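Long-range contacts in endoglucanase (Thermotoga maritima, PDB 1VHO), which probably acts as a metal-dependent aminopeptidase of the M42 peptidase family, with two divalent cations expected per subunit, despite carrying the name of a glucan-cleaving enzyme: residues A[245-249]-A[300-304]; A[190-196]-A[329-335]; A[35-39]-A[184-188]; A[18-24]-A[68-72]. One frame throughout, in Å; residues are numbered along the deposited sequence. Where two conformers were deposited one is given.

Contact 1 (A[245-249]-A[300-304]); sequences GPVIG and LISIP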
# COMPACT_ATOMS: atom_id res chain seq x y z
N GLY A 245 6.29 5.89 16.19
CA GLY A 245 6.37 4.44 16.01
C GLY A 245 5.19 3.75 15.38
O GLY A 245 4.07 4.28 15.23
N PRO A 246 5.39 2.48 14.99
CA PRO A 246 4.38 1.65 14.41
C PRO A 246 3.27 1.41 15.45
O PRO A 246 3.51 1.51 16.67
CB PRO A 246 5.05 0.38 13.98
CG PRO A 246 6.32 0.32 14.76
CD PRO A 246 6.69 1.74 15.11
N VAL A 247 2.09 1.21 14.92
CA VAL A 247 0.89 1.10 15.75
C VAL A 247 0.37 -0.32 15.84
O VAL A 247 -0.05 -0.97 14.87
CB VAL A 247 -0.23 1.98 15.17
CG1 VAL A 247 -1.42 2.01 16.15
CG2 VAL A 247 0.26 3.40 14.89
N ILE A 248 0.43 -0.85 17.08
CA ILE A 248 -0.02 -2.21 17.30
C ILE A 248 -1.54 -2.27 17.36
O ILE A 248 -2.08 -1.56 18.23
CB ILE A 248 0.52 -2.70 18.70
CG1 ILE A 248 2.05 -2.65 18.69
CG2 ILE A 248 -0.04 -4.08 18.98
CD1 ILE A 248 2.64 -3.49 17.54
N GLY A 249 -2.17 -3.05 16.53
CA GLY A 249 -3.62 -3.25 16.55
C GLY A 249 -3.96 -4.19 17.72
O GLY A 249 -3.34 -5.24 17.92
N LEU A 300 -1.87 -7.34 13.62
CA LEU A 300 -2.05 -6.22 12.72
C LEU A 300 -1.15 -5.09 13.21
O LEU A 300 -1.18 -4.73 14.39
CB LEU A 300 -3.49 -5.70 12.70
CG LEU A 300 -3.71 -4.44 11.81
CD1 LEU A 300 -3.73 -4.93 10.36
CD2 LEU A 300 -5.04 -3.83 12.22
N ILE A 301 -0.25 -4.60 12.36
CA ILE A 301 0.64 -3.50 12.75
C ILE A 301 0.55 -2.44 11.64
O ILE A 301 0.71 -2.79 10.47
CB ILE A 301 2.09 -3.92 13.01
CG1 ILE A 301 2.16 -5.07 14.03
CG2 ILE A 301 2.90 -2.74 13.57
CD1 ILE A 301 3.50 -5.68 14.23
N SER A 302 0.40 -1.20 12.04
CA SER A 302 0.19 -0.11 11.12
C SER A 302 1.20 1.02 11.19
O SER A 302 1.75 1.33 12.25
CB SER A 302 -1.21 0.55 11.41
OG SER A 302 -2.23 -0.43 11.13
N ILE A 303 1.37 1.66 10.02
CA ILE A 303 2.23 2.85 9.92
C ILE A 303 1.34 4.10 10.02
O ILE A 303 0.31 4.18 9.32
CB ILE A 303 2.93 2.82 8.55
CG1 ILE A 303 4.03 1.74 8.52
CG2 ILE A 303 3.55 4.19 8.24
CD1 ILE A 303 5.15 1.89 9.52
N PRO A 304 1.64 5.05 10.89
CA PRO A 304 0.87 6.28 11.02
C PRO A 304 0.92 7.04 9.69
O PRO A 304 2.00 7.14 9.09
CB PRO A 304 1.62 7.13 12.06
CG PRO A 304 2.34 6.06 12.88
CD PRO A 304 2.80 5.06 11.82
O HOH W 1 -2.56 -1.36 13.73
O HOH W 2 -1.48 -6.48 16.41

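Contact 2 (A[190-196]-A[329-335]); sequences YDHPWDV and LVAVELE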
# COMPACT_ATOMS: atom_id res chain seq x y z
N TYR A 190 21.30 -11.33 9.99
CA TYR A 190 21.10 -12.35 10.97
C TYR A 190 20.91 -13.76 10.43
O TYR A 190 20.39 -13.99 9.36
CB TYR A 190 19.79 -12.07 11.75
CG TYR A 190 19.71 -10.76 12.48
CD1 TYR A 190 20.29 -10.60 13.73
CD2 TYR A 190 19.00 -9.70 11.94
CE1 TYR A 190 20.18 -9.40 14.43
CE2 TYR A 190 18.90 -8.49 12.63
CZ TYR A 190 19.49 -8.35 13.86
OH TYR A 190 19.39 -7.15 14.54
N ASP A 191 21.26 -14.68 11.34
CA ASP A 191 21.06 -16.11 11.11
C ASP A 191 19.72 -16.43 11.81
O ASP A 191 19.64 -17.25 12.73
CB ASP A 191 22.17 -16.95 11.74
CG ASP A 191 22.04 -18.44 11.45
OD1 ASP A 191 21.46 -18.81 10.40
OD2 ASP A 191 22.53 -19.26 12.28
N HIS A 192 18.66 -15.80 11.33
CA HIS A 192 17.32 -15.94 11.86
C HIS A 192 16.75 -17.33 11.74
O HIS A 192 16.77 -17.96 10.68
CB HIS A 192 16.41 -14.92 11.17
CG HIS A 192 16.33 -15.02 9.67
ND1 HIS A 192 15.39 -15.75 9.02
CD2 HIS A 192 17.01 -14.34 8.71
CE1 HIS A 192 15.52 -15.60 7.70
NE2 HIS A 192 16.49 -14.73 7.51
N PRO A 193 16.15 -17.84 12.83
CA PRO A 193 15.58 -19.15 12.89
C PRO A 193 14.33 -19.36 12.07
O PRO A 193 14.07 -20.44 11.53
CB PRO A 193 15.24 -19.36 14.38
CG PRO A 193 16.01 -18.31 15.11
CD PRO A 193 16.08 -17.14 14.15
N TRP A 194 13.49 -18.33 11.94
CA TRP A 194 12.25 -18.50 11.19
C TRP A 194 12.44 -18.39 9.67
O TRP A 194 13.30 -17.65 9.21
CB TRP A 194 11.28 -17.35 11.62
CG TRP A 194 10.72 -17.52 12.99
CD1 TRP A 194 11.26 -17.10 14.18
CD2 TRP A 194 9.50 -18.18 13.31
NE1 TRP A 194 10.44 -17.45 15.22
CE2 TRP A 194 9.36 -18.13 14.72
CE3 TRP A 194 8.52 -18.82 12.56
CZ2 TRP A 194 8.27 -18.69 15.37
CZ3 TRP A 194 7.44 -19.39 13.21
CH2 TRP A 194 7.32 -19.31 14.62
N ASP A 195 11.64 -19.14 8.93
CA ASP A 195 11.64 -19.03 7.47
C ASP A 195 10.67 -17.85 7.24
O ASP A 195 9.61 -17.83 7.89
CB ASP A 195 11.13 -20.29 6.81
CG ASP A 195 12.17 -21.43 6.91
OD1 ASP A 195 13.35 -21.17 7.20
OD2 ASP A 195 11.74 -22.57 6.71
N VAL A 196 11.02 -16.91 6.39
CA VAL A 196 10.15 -15.74 6.22
C VAL A 196 9.55 -15.64 4.84
O VAL A 196 10.28 -15.78 3.83
CB VAL A 196 10.99 -14.47 6.51
CG1 VAL A 196 10.20 -13.19 6.20
CG2 VAL A 196 11.41 -14.46 7.99
N LEU A 329 13.56 -8.41 13.84
CA LEU A 329 13.82 -8.94 15.18
C LEU A 329 12.83 -10.01 15.57
O LEU A 329 13.18 -10.98 16.26
CB LEU A 329 13.91 -7.81 16.21
CG LEU A 329 15.12 -6.91 16.01
CD1 LEU A 329 14.99 -5.57 16.74
CD2 LEU A 329 16.40 -7.63 16.47
N VAL A 330 11.58 -9.92 15.08
CA VAL A 330 10.58 -10.95 15.36
C VAL A 330 11.05 -12.24 14.70
O VAL A 330 11.04 -13.33 15.29
CB VAL A 330 9.17 -10.56 14.86
CG1 VAL A 330 8.20 -11.71 14.86
CG2 VAL A 330 8.62 -9.43 15.75
N ALA A 331 11.56 -12.14 13.45
CA ALA A 331 12.06 -13.32 12.78
C ALA A 331 13.27 -13.91 13.51
O ALA A 331 13.55 -15.11 13.34
CB ALA A 331 12.42 -13.03 11.31
N VAL A 332 14.00 -13.14 14.28
CA VAL A 332 15.17 -13.64 15.01
C VAL A 332 14.85 -14.19 16.39
O VAL A 332 15.26 -15.31 16.75
CB VAL A 332 16.21 -12.52 15.17
CG1 VAL A 332 17.43 -12.99 16.01
CG2 VAL A 332 16.71 -12.01 13.82
N GLU A 333 13.98 -13.50 17.15
CA GLU A 333 13.68 -13.87 18.51
C GLU A 333 12.34 -14.47 18.84
O GLU A 333 12.17 -14.90 20.00
CB GLU A 333 13.80 -12.57 19.38
CG GLU A 333 15.25 -12.07 19.31
CD GLU A 333 15.45 -10.84 20.16
OE1 GLU A 333 14.48 -10.38 20.80
OE2 GLU A 333 16.56 -10.26 20.16
N LEU A 334 11.36 -14.42 17.94
CA LEU A 334 10.06 -14.97 18.27
C LEU A 334 10.12 -16.45 18.69
O LEU A 334 10.63 -17.30 17.98
CB LEU A 334 9.04 -14.85 17.16
CG LEU A 334 7.62 -15.35 17.42
CD1 LEU A 334 6.96 -14.53 18.54
CD2 LEU A 334 6.77 -15.24 16.15
N GLU A 335 9.45 -16.70 19.79
CA GLU A 335 9.20 -17.95 20.46
C GLU A 335 10.44 -18.63 21.03
O GLU A 335 10.29 -19.08 22.18
CB GLU A 335 8.41 -18.92 19.57
CG GLU A 335 9.19 -20.11 19.05
CD GLU A 335 8.36 -21.11 18.29
OE1 GLU A 335 8.93 -22.09 17.75
OE2 GLU A 335 7.13 -20.94 18.19

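Contact 3 (A[35-39]-A[184-188]); sequences IEPFV and LEFLK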
# COMPACT_ATOMS: atom_id res chain seq x y z
N ILE A 35 14.08 -6.41 -4.05
CA ILE A 35 14.22 -7.47 -3.03
C ILE A 35 15.08 -8.62 -3.46
O ILE A 35 15.52 -9.45 -2.63
CB ILE A 35 12.87 -8.01 -2.52
CG1 ILE A 35 12.16 -8.85 -3.60
CG2 ILE A 35 12.05 -6.84 -2.02
CD1 ILE A 35 10.95 -9.62 -3.05
N GLU A 36 15.37 -8.74 -4.75
CA GLU A 36 16.21 -9.81 -5.27
C GLU A 36 17.48 -10.14 -4.53
O GLU A 36 17.81 -11.30 -4.28
CB GLU A 36 16.66 -9.44 -6.73
CG GLU A 36 15.74 -10.00 -7.74
CD GLU A 36 16.32 -10.06 -9.16
OE1 GLU A 36 17.23 -9.27 -9.49
OE2 GLU A 36 15.75 -10.93 -9.86
N PRO A 37 18.29 -9.16 -4.16
CA PRO A 37 19.53 -9.42 -3.45
C PRO A 37 19.33 -9.92 -2.01
O PRO A 37 20.30 -10.29 -1.33
CB PRO A 37 20.20 -8.07 -3.37
CG PRO A 37 19.53 -7.24 -4.46
CD PRO A 37 18.13 -7.73 -4.48
N PHE A 38 18.10 -9.93 -1.53
CA PHE A 38 17.81 -10.27 -0.14
C PHE A 38 16.92 -11.46 0.06
O PHE A 38 16.45 -11.74 1.20
CB PHE A 38 17.16 -9.00 0.49
CG PHE A 38 18.00 -7.76 0.29
CD1 PHE A 38 19.27 -7.67 0.82
CD2 PHE A 38 17.49 -6.67 -0.40
CE1 PHE A 38 20.04 -6.53 0.68
CE2 PHE A 38 18.25 -5.52 -0.57
CZ PHE A 38 19.55 -5.46 -0.05
N VAL A 39 16.52 -12.15 -1.00
CA VAL A 39 15.69 -13.32 -0.87
C VAL A 39 16.34 -14.56 -1.51
O VAL A 39 17.18 -14.44 -2.41
CB VAL A 39 14.29 -13.18 -1.50
CG1 VAL A 39 13.50 -12.06 -0.84
CG2 VAL A 39 14.31 -12.95 -3.01
N LEU A 184 13.45 -7.33 4.54
CA LEU A 184 14.35 -8.26 3.83
C LEU A 184 15.77 -7.76 3.85
O LEU A 184 16.72 -8.53 4.11
CB LEU A 184 13.83 -8.50 2.41
CG LEU A 184 12.51 -9.31 2.34
CD1 LEU A 184 11.94 -9.26 0.93
CD2 LEU A 184 12.74 -10.77 2.71
N GLU A 185 15.98 -6.45 3.67
CA GLU A 185 17.31 -5.89 3.74
C GLU A 185 17.92 -6.12 5.11
O GLU A 185 19.05 -6.60 5.21
CB GLU A 185 17.33 -4.41 3.36
CG GLU A 185 18.73 -3.83 3.44
CD GLU A 185 18.75 -2.33 3.55
OE1 GLU A 185 19.77 -1.80 4.06
OE2 GLU A 185 17.77 -1.68 3.20
N PHE A 186 17.17 -5.85 6.19
CA PHE A 186 17.68 -6.06 7.54
C PHE A 186 17.94 -7.51 7.91
O PHE A 186 18.87 -7.77 8.70
CB PHE A 186 16.66 -5.46 8.54
CG PHE A 186 16.52 -3.96 8.40
CD1 PHE A 186 17.45 -3.20 7.71
CD2 PHE A 186 15.46 -3.32 9.02
CE1 PHE A 186 17.30 -1.83 7.60
CE2 PHE A 186 15.32 -1.95 8.95
CZ PHE A 186 16.24 -1.19 8.24
N LEU A 187 17.18 -8.47 7.43
CA LEU A 187 17.32 -9.87 7.72
C LEU A 187 18.67 -10.44 7.25
O LEU A 187 19.11 -11.47 7.78
CB LEU A 187 16.20 -10.72 7.19
CG LEU A 187 14.86 -10.59 7.97
CD1 LEU A 187 13.77 -11.35 7.23
CD2 LEU A 187 15.04 -11.18 9.37
N LYS A 188 19.28 -9.80 6.27
CA LYS A 188 20.60 -10.21 5.80
C LYS A 188 21.66 -10.23 6.87
O LYS A 188 22.64 -11.01 6.79
CB LYS A 188 21.01 -9.23 4.66
CG LYS A 188 20.21 -9.66 3.41
CD LYS A 188 20.88 -10.93 2.92
CE LYS A 188 20.10 -11.75 1.93
NZ LYS A 188 21.12 -12.28 0.93
O HOH W 3 17.28 -11.19 3.68

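Contact 4 (A[18-24]-A[68-72]); sequences DGPSGYE and VDEIG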
# COMPACT_ATOMS: atom_id res chain seq x y z
N ASP A 18 3.11 3.68 -10.88
CA ASP A 18 1.67 3.54 -11.08
C ASP A 18 1.24 2.08 -11.13
O ASP A 18 1.63 1.33 -12.04
CB ASP A 18 1.22 4.27 -12.35
CG ASP A 18 1.46 5.77 -12.32
OD1 ASP A 18 1.58 6.37 -11.23
OD2 ASP A 18 1.58 6.41 -13.41
N GLY A 19 0.38 1.70 -10.17
CA GLY A 19 -0.15 0.33 -10.16
C GLY A 19 -1.59 0.33 -9.67
O GLY A 19 -1.91 -0.05 -8.53
N PRO A 20 -2.50 0.95 -10.42
CA PRO A 20 -3.90 1.02 -10.05
C PRO A 20 -4.47 -0.41 -10.00
O PRO A 20 -3.88 -1.28 -10.64
CB PRO A 20 -4.56 1.81 -11.19
CG PRO A 20 -3.64 1.56 -12.36
CD PRO A 20 -2.25 1.53 -11.78
N SER A 21 -5.47 -0.60 -9.19
CA SER A 21 -6.05 -1.96 -9.01
C SER A 21 -6.23 -2.66 -10.36
O SER A 21 -6.84 -2.06 -11.28
CB SER A 21 -7.42 -1.83 -8.34
OG SER A 21 -7.24 -1.09 -7.12
N GLY A 22 -5.75 -3.89 -10.44
CA GLY A 22 -5.87 -4.67 -11.67
C GLY A 22 -4.69 -4.54 -12.59
O GLY A 22 -4.55 -5.30 -13.57
N TYR A 23 -3.86 -3.50 -12.43
CA TYR A 23 -2.72 -3.23 -13.32
C TYR A 23 -1.47 -2.93 -12.48
O TYR A 23 -0.78 -1.94 -12.69
CB TYR A 23 -3.06 -1.99 -14.19
CG TYR A 23 -4.44 -2.10 -14.82
CD1 TYR A 23 -4.61 -2.80 -16.02
CD2 TYR A 23 -5.56 -1.59 -14.20
CE1 TYR A 23 -5.87 -2.98 -16.56
CE2 TYR A 23 -6.85 -1.74 -14.74
CZ TYR A 23 -6.97 -2.44 -15.94
OH TYR A 23 -8.23 -2.60 -16.48
N GLU A 24 -1.20 -3.78 -11.49
CA GLU A 24 -0.08 -3.56 -10.58
C GLU A 24 1.24 -4.11 -11.07
O GLU A 24 2.26 -3.93 -10.37
CB GLU A 24 -0.39 -4.23 -9.19
CG GLU A 24 -1.72 -3.80 -8.60
CD GLU A 24 -2.90 -4.68 -8.91
OE1 GLU A 24 -2.91 -5.44 -9.88
OE2 GLU A 24 -3.89 -4.62 -8.16
N VAL A 68 -0.62 -3.70 -2.59
CA VAL A 68 0.28 -2.93 -3.46
C VAL A 68 -0.42 -1.92 -4.35
O VAL A 68 0.28 -1.04 -4.89
CB VAL A 68 1.13 -3.81 -4.40
CG1 VAL A 68 1.94 -4.88 -3.67
CG2 VAL A 68 0.29 -4.48 -5.46
N ASP A 69 -1.74 -2.05 -4.55
CA ASP A 69 -2.42 -1.16 -5.48
C ASP A 69 -2.69 0.24 -5.00
O ASP A 69 -2.39 0.68 -3.87
CB ASP A 69 -3.74 -1.83 -5.98
CG ASP A 69 -4.84 -1.87 -4.93
OD1 ASP A 69 -4.54 -1.68 -3.73
OD2 ASP A 69 -6.04 -2.10 -5.22
N GLU A 70 -3.26 1.03 -5.91
CA GLU A 70 -3.66 2.40 -5.64
C GLU A 70 -4.97 2.67 -6.39
O GLU A 70 -5.33 1.91 -7.30
CB GLU A 70 -2.63 3.45 -6.11
CG GLU A 70 -2.43 3.41 -7.67
CD GLU A 70 -1.14 4.18 -7.99
OE1 GLU A 70 -1.19 5.43 -8.13
OE2 GLU A 70 -0.06 3.57 -8.09
N ILE A 71 -5.59 3.77 -6.09
CA ILE A 71 -6.84 4.08 -6.78
C ILE A 71 -6.55 4.45 -8.23
O ILE A 71 -5.48 4.93 -8.65
CB ILE A 71 -7.63 5.19 -6.08
CG1 ILE A 71 -6.91 6.52 -6.18
CG2 ILE A 71 -7.89 4.80 -4.62
CD1 ILE A 71 -7.74 7.54 -6.96
N GLY A 72 -7.56 4.16 -9.04
CA GLY A 72 -7.46 4.46 -10.46
C GLY A 72 -8.89 4.68 -11.00
O GLY A 72 -9.89 4.43 -10.29

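Contact 1 (A[245-249]-A[300-304])
Three backbone hydrogen bonds join strand 247-249 antiparallel to the end of strand 297-304. Val247 and Ser302 form a hydrogen-bonded pair: Val247 N donates to Ser302 O at 2.7 Å, and Ser302 N returns the bond to Val247 O at 2.9 Å. Two residues on, Gly249 N reaches Leu300 O, also at 2.9 Å. Two of the acceptors are used twice. Val247 O takes a second hydrogen bond from water 1 at 2.8 Å, and the same water accepts from Ser302 OG at 2.8 Å, so the serine hydroxyl is tied back to the neighbouring strand. Water 2 donates to both Gly249 O and Leu300 O, each at 2.7 Å. The alternate peptide groups turn outward: Ile248 bonds to Gln274 and Glu276 of the edge strand, Ile301 to Val225 and Asp227 of the inner one, while Gly245 N bonds to Asp319 and Gly245 O to Gln274. On the Ile248 and Ile301 face the contact is apolar, with Ile248 CD1 3.9 Å from Ile301 CG1 and Pro246 CB 3.8 Å from Ile301 CG2, next to Leu323 of helix 317-333. The other face carries Val247 and Ser302, the latter touching Asp227, a predicted zinc ligand. These backbone groups thus find partners across the ladder, in flanking strands or in water, as burial of polar backbone requires.

Contact 2 (A[190-196]-A[329-335])
This is a packing contact between a loop leading into a strand and the end of a helix: residues 190-196, which enter strand 195-201 of the mixed sheet, lie against the last turn of helix 317-333 and the residues that follow it. Trp194 contributes most. Its indole NE1 donates to Leu334 O at 2.8 Å, the carbonyl of the first residue to leave helical geometry, while Trp194 CZ2 packs 3.8 Å from Leu334 CD2. The ring edge also brings Trp194 CD1 within 3.1 Å of Ala331 O. Pro193 crosses the helix end closely, its CD lying 3.3 Å from both Ala331 O and Val332 O. At the outer margin, Val332 CG2 sits over the face of the Tyr190 ring in a CH-pi contact, 3.9 Å from the centroid, and Leu329 CD2 approaches Tyr190 OH at 3.6 Å. On the inner side, Val196 CG2 meets Ala331 CB at 3.8 Å, where Leu187 of helix 171-187 and Leu62 of strand 61-67 also touch Ala331. The loop is braced internally by a 2.8 Å hydrogen bond from His192 ND1 to Trp194 O. A single directional bond across the segments, from the indole, thus satisfies a carbonyl at the helix end, set among apolar contacts and close approaches of C-H groups to carbonyl oxygens, away from the predicted metal site.

Contact 3 (A[35-39]-A[184-188])
Phe38 lays one face of its ring over Glu185, whose CA stands 4.0 Å from the ring centroid and close to the ring normal, a CH-pi contact; Glu185 CG is also 3.9 Å from Phe38 CZ. At the ring edge, Lys188 CG comes to 3.4 Å from Phe38 CD1, and the lysine chain runs on so that Lys188 NZ donates to Pro37 O at 3.1 Å. The contact thereby joins the turn after helix 25-35, where Phe38 N bonds to Ile35 O at 2.8 Å, to the C-terminal end of helix 171-187, two helices packed side by side against the mixed sheet of the alpha/beta peptidase domain. Leu184 fills the space beneath: its CB lies 3.9 Å from Phe38 CB, and its CD1 is 3.8 Å from Ile35 CB and 3.7 Å from Val39 CG1. Leu184 also reaches Val198 of strand 195-201, while Ile35 reaches Leu50. Water 3 donates to Phe38 O at 2.7 Å and to Leu184 O at 2.8 Å.

Contact 4 (A[18-24]-A[68-72])
A very short hydrogen bond, 2.5 Å from Ser21 OG to Asp69 OD2, and a 2.8 Å bond from Gly19 N to Glu70 OE2 hold the two loops together. Glu70 OE2 is also paired with Arg174, and Lys169 bridges Glu70 OE1 and Asp18 OD1, which lie 4.3 Å apart; Asp18 has further partners in Arg102 and Tyr104. Between the backbones, Ser21 N donates to Glu70 O at 3.1 Å, and a weak bond runs from Glu70 N to Gly19 O at 3.1 Å, forming a single bridge between Pro20 and Glu70. Segment 68-72 leads from strand 61-67 of the eight-stranded mixed sheet into the separate six-stranded antiparallel domain. It directly follows His67, a predicted zinc ligand, so that Asp69 completes the His-x-Asp sequence found in related zinc exopeptidases. Opposite it, Pro20 to Tyr23 form a type II turn, with Gly22 supplying the positive phi at its third position. Glu24, the N-cap residue of helix 25-35, closes on this turn: its OE2 accepts from Gly22 N at 3.0 Å and also from Gln203 N. Farther out, Glu24 CG packs 3.8 Å from Val68 CG2, and Pro20 CB lies 4.0 Å from Gly72 CA, where a side chain would collide with the proline ring.

From the N terminus, 18-24 and then 35-39 open before either is closed. Contact 4 closes first, at 68-72, and contact 3 at 184-188, so the two loops cross, although their nearest atoms remain about 10 Å apart. Contact 2 opens straight afterwards at 190-196, as helix 171-187 passes into strand 195-201; Leu187 of contact 3 touches His192, Val196 and Ala331 of contact 2. Contact 1, from 245-249 to 300-304, nests inside the long loop that contact 2 closes at 329-335. Contact 4 thus lies near the junction with the antiparallel domain, contact 3 joins the ends of two helices, contact 2 sets the last helix against the loop entering strand 195-201, and contact 1 pairs strands within the mixed sheet.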